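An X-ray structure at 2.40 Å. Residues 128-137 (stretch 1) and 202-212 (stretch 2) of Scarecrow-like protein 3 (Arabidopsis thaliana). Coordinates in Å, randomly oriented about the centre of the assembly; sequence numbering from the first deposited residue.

Stretch 1 128-137: NVSEEIHVRR
Stretch 2 202-212: VHHQKEVLEQM

Two helices of one chain, 129-137 and 206-212, cross at -55° with their N-to-C directions 55° apart and their axes 10.7 Å apart at closest approach. That spacing leaves room for a layer of side chains; the CA atoms of Val129 and Glu207, and of Ile133 and Val208, lie 7.6 Å apart. Asn128 precedes the first helix at phi/psi -125/49; the helix then repeats values near -65/-40. In stretch 2, extended Val202 and His203 (-160/161) lead through His204 (-95/2) to Gln205 (-129/125), the N-cap, whose O receives weak bonds from Val208 N (3.3 Å) and Leu209 N (3.4 Å).

The first helix presents Val129, Glu132, Ile133 and Arg136, an i, i+3, i+4, i+7 stripe whose CA-to-CB bonds all point toward the partner. Val208, chi1 t, supplies the apolar centre: its CG2 lies 4.3 Å from Val129 CG1 (chi1 t) and 4.2 Å from Ile133 CG1. Ile133, m and t, extends CD1 to 3.6 Å from Gln211 OE1; Gln211 is itself m, t.

Gln205 makes the one hydrogen bond between the stretches. Its m, t conformation, with chi3 2°, extends the amide so that Gln205 NE2 donates to Glu132 OE1 at 2.9 Å and 154°. Glu132 answers with m, t and chi3 -15°, an extended arm carrying its carboxylate to the amide. Gln205 OE1 sits 3.4 Å from Val129 CG1 and 3.8 Å from Arg136 NH2, too long for a hydrogen bond.

Arg136 (m, t, t, chi4 101°) spreads over stretch 2. His203 NE2 lies over one face of the Arg136 guanidinium, 4.0 Å from Arg136 NH2, while NH2 meets the histidine ring at its edge. His203, chi1 t and chi2 -92°, also directs ND1 to accept from Gln205 N at 3.1 Å, tying the ring to the turn before the helix.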

# COMPACT_ATOMS: atom_id res chain seq x y z
N ASN A 128 8.98 2.79 0.65
CA ASN A 128 8.99 1.35 0.91
C ASN A 128 10.38 0.79 0.63
O ASN A 128 10.54 -0.22 -0.06
CB ASN A 128 7.93 0.64 0.07
CG ASN A 128 7.64 -0.76 0.57
OD1 ASN A 128 7.86 -1.07 1.74
ND2 ASN A 128 7.13 -1.61 -0.31
N VAL A 129 11.40 1.44 1.18
CA VAL A 129 12.78 1.13 0.83
C VAL A 129 13.15 -0.27 1.30
O VAL A 129 13.76 -1.05 0.55
CB VAL A 129 13.73 2.19 1.41
CG1 VAL A 129 15.13 1.99 0.87
CG2 VAL A 129 13.22 3.59 1.11
N SER A 130 12.80 -0.62 2.54
CA SER A 130 13.21 -1.91 3.09
C SER A 130 12.67 -3.07 2.27
O SER A 130 13.39 -4.04 2.01
CB SER A 130 12.76 -2.03 4.55
OG SER A 130 11.48 -2.62 4.64
N GLU A 131 11.41 -2.99 1.85
CA GLU A 131 10.84 -4.04 1.01
C GLU A 131 11.51 -4.08 -0.36
O GLU A 131 11.73 -5.17 -0.91
CB GLU A 131 9.33 -3.85 0.87
CG GLU A 131 8.52 -4.56 1.94
CD GLU A 131 8.58 -6.07 1.80
OE1 GLU A 131 8.04 -6.60 0.81
OE2 GLU A 131 9.18 -6.72 2.68
N GLU A 132 11.83 -2.92 -0.92
CA GLU A 132 12.46 -2.88 -2.23
C GLU A 132 13.87 -3.46 -2.19
O GLU A 132 14.28 -4.17 -3.12
CB GLU A 132 12.48 -1.45 -2.77
CG GLU A 132 11.10 -0.94 -3.18
CD GLU A 132 11.08 0.55 -3.47
OE1 GLU A 132 12.04 1.25 -3.09
OE2 GLU A 132 10.09 1.02 -4.07
N ILE A 133 14.62 -3.19 -1.12
CA ILE A 133 15.91 -3.84 -0.94
C ILE A 133 15.73 -5.35 -0.83
O ILE A 133 16.51 -6.13 -1.40
CB ILE A 133 16.63 -3.27 0.30
CG1 ILE A 133 16.97 -1.80 0.10
CG2 ILE A 133 17.89 -4.07 0.59
CD1 ILE A 133 17.68 -1.18 1.29
N HIS A 134 14.69 -5.78 -0.12
CA HIS A 134 14.45 -7.20 0.08
C HIS A 134 14.17 -7.92 -1.24
O HIS A 134 14.72 -9.00 -1.49
CB HIS A 134 13.30 -7.41 1.06
CG HIS A 134 12.99 -8.84 1.35
ND1 HIS A 134 13.93 -9.71 1.86
CD2 HIS A 134 11.85 -9.56 1.21
CE1 HIS A 134 13.39 -10.91 2.01
NE2 HIS A 134 12.13 -10.84 1.63
N VAL A 135 13.34 -7.33 -2.09
CA VAL A 135 12.99 -8.00 -3.34
C VAL A 135 14.18 -8.04 -4.29
O VAL A 135 14.34 -9.00 -5.06
CB VAL A 135 11.75 -7.35 -3.98
CG1 VAL A 135 12.07 -5.95 -4.50
CG2 VAL A 135 11.20 -8.23 -5.10
N ARG A 136 15.05 -7.01 -4.26
CA ARG A 136 16.25 -7.05 -5.08
C ARG A 136 17.21 -8.13 -4.61
O ARG A 136 17.87 -8.79 -5.43
CB ARG A 136 16.95 -5.69 -5.07
CG ARG A 136 16.14 -4.57 -5.70
CD ARG A 136 17.00 -3.34 -5.94
NE ARG A 136 16.20 -2.11 -5.94
CZ ARG A 136 16.13 -1.27 -4.92
NH1 ARG A 136 16.81 -1.52 -3.80
NH2 ARG A 136 15.38 -0.18 -5.01
N ARG A 137 17.31 -8.33 -3.29
CA ARG A 137 18.12 -9.43 -2.77
C ARG A 137 17.58 -10.77 -3.24
O ARG A 137 18.35 -11.67 -3.60
CB ARG A 137 18.17 -9.36 -1.25
CG ARG A 137 19.33 -10.12 -0.61
CD ARG A 137 18.99 -11.58 -0.34
NE ARG A 137 18.16 -11.76 0.84
CZ ARG A 137 17.60 -12.91 1.20
NH1 ARG A 137 17.78 -14.00 0.46
NH2 ARG A 137 16.86 -12.98 2.30
N VAL A 202 25.57 5.61 -7.92
CA VAL A 202 24.42 6.43 -8.27
C VAL A 202 23.15 5.66 -7.91
O VAL A 202 22.97 4.52 -8.36
CB VAL A 202 24.42 6.82 -9.76
CG1 VAL A 202 23.19 7.64 -10.10
CG2 VAL A 202 25.69 7.58 -10.11
N HIS A 203 22.29 6.29 -7.11
CA HIS A 203 21.00 5.71 -6.76
C HIS A 203 20.10 6.84 -6.28
O HIS A 203 20.58 7.93 -5.92
CB HIS A 203 21.14 4.63 -5.68
CG HIS A 203 20.00 3.66 -5.65
ND1 HIS A 203 18.89 3.83 -4.85
CD2 HIS A 203 19.80 2.50 -6.32
CE1 HIS A 203 18.06 2.82 -5.03
NE2 HIS A 203 18.59 2.00 -5.92
N HIS A 204 18.80 6.58 -6.29
CA HIS A 204 17.82 7.59 -5.90
C HIS A 204 17.39 7.48 -4.44
O HIS A 204 16.55 8.26 -4.00
CB HIS A 204 16.58 7.49 -6.81
CG HIS A 204 15.92 6.15 -6.79
ND1 HIS A 204 16.34 5.09 -7.56
CD2 HIS A 204 14.85 5.70 -6.09
CE1 HIS A 204 15.57 4.05 -7.34
NE2 HIS A 204 14.66 4.38 -6.45
N GLN A 205 17.97 6.54 -3.69
CA GLN A 205 17.60 6.33 -2.29
C GLN A 205 18.86 6.33 -1.45
O GLN A 205 19.79 5.55 -1.71
CB GLN A 205 16.82 5.02 -2.12
CG GLN A 205 15.45 5.05 -2.78
CD GLN A 205 14.83 3.67 -2.92
OE1 GLN A 205 15.41 2.67 -2.49
NE2 GLN A 205 13.66 3.60 -3.53
N LYS A 206 18.90 7.20 -0.43
CA LYS A 206 20.09 7.31 0.42
C LYS A 206 20.38 6.00 1.14
O LYS A 206 21.53 5.57 1.21
CB LYS A 206 19.91 8.44 1.43
CG LYS A 206 20.77 9.66 1.14
CD LYS A 206 21.38 10.22 2.41
CE LYS A 206 22.78 9.67 2.64
NZ LYS A 206 23.81 10.44 1.88
N GLU A 207 19.34 5.35 1.68
CA GLU A 207 19.54 4.14 2.47
C GLU A 207 20.25 3.06 1.67
O GLU A 207 21.04 2.29 2.24
CB GLU A 207 18.19 3.62 2.98
CG GLU A 207 17.39 4.63 3.80
CD GLU A 207 16.50 5.51 2.94
OE1 GLU A 207 15.46 5.98 3.45
OE2 GLU A 207 16.83 5.73 1.75
N VAL A 208 19.99 2.98 0.37
CA VAL A 208 20.68 2.00 -0.47
C VAL A 208 22.16 2.35 -0.57
O VAL A 208 23.03 1.47 -0.53
CB VAL A 208 20.01 1.93 -1.85
CG1 VAL A 208 20.72 0.91 -2.73
CG2 VAL A 208 18.54 1.59 -1.71
N LEU A 209 22.47 3.64 -0.71
CA LEU A 209 23.87 4.06 -0.81
C LEU A 209 24.58 3.96 0.53
O LEU A 209 25.79 3.69 0.57
CB LEU A 209 23.95 5.49 -1.35
CG LEU A 209 23.44 5.66 -2.79
CD1 LEU A 209 23.12 7.12 -3.07
CD2 LEU A 209 24.46 5.14 -3.78
N GLU A 210 23.86 4.16 1.64
CA GLU A 210 24.48 4.03 2.95
C GLU A 210 24.90 2.59 3.22
O GLU A 210 26.00 2.35 3.75
CB GLU A 210 23.51 4.51 4.04
CG GLU A 210 23.11 5.97 3.92
CD GLU A 210 22.16 6.39 5.03
OE1 GLU A 210 22.04 7.61 5.29
OE2 GLU A 210 21.53 5.50 5.64
N GLN A 211 24.06 1.62 2.87
CA GLN A 211 24.40 0.22 3.10
C GLN A 211 25.57 -0.21 2.22
O GLN A 211 26.48 -0.90 2.68
CB GLN A 211 23.18 -0.67 2.86
CG GLN A 211 22.04 -0.44 3.84
CD GLN A 211 20.92 -1.44 3.67
OE1 GLN A 211 19.83 -1.26 4.20
NE2 GLN A 211 21.19 -2.51 2.93
N MET A 212 25.55 0.18 0.94
CA MET A 212 26.66 -0.17 0.06
C MET A 212 27.96 0.47 0.54
O MET A 212 28.99 -0.20 0.64
CB MET A 212 26.36 0.26 -1.37
CG MET A 212 27.58 0.23 -2.27
SD MET A 212 27.20 0.34 -4.02
CE MET A 212 26.11 -1.07 -4.22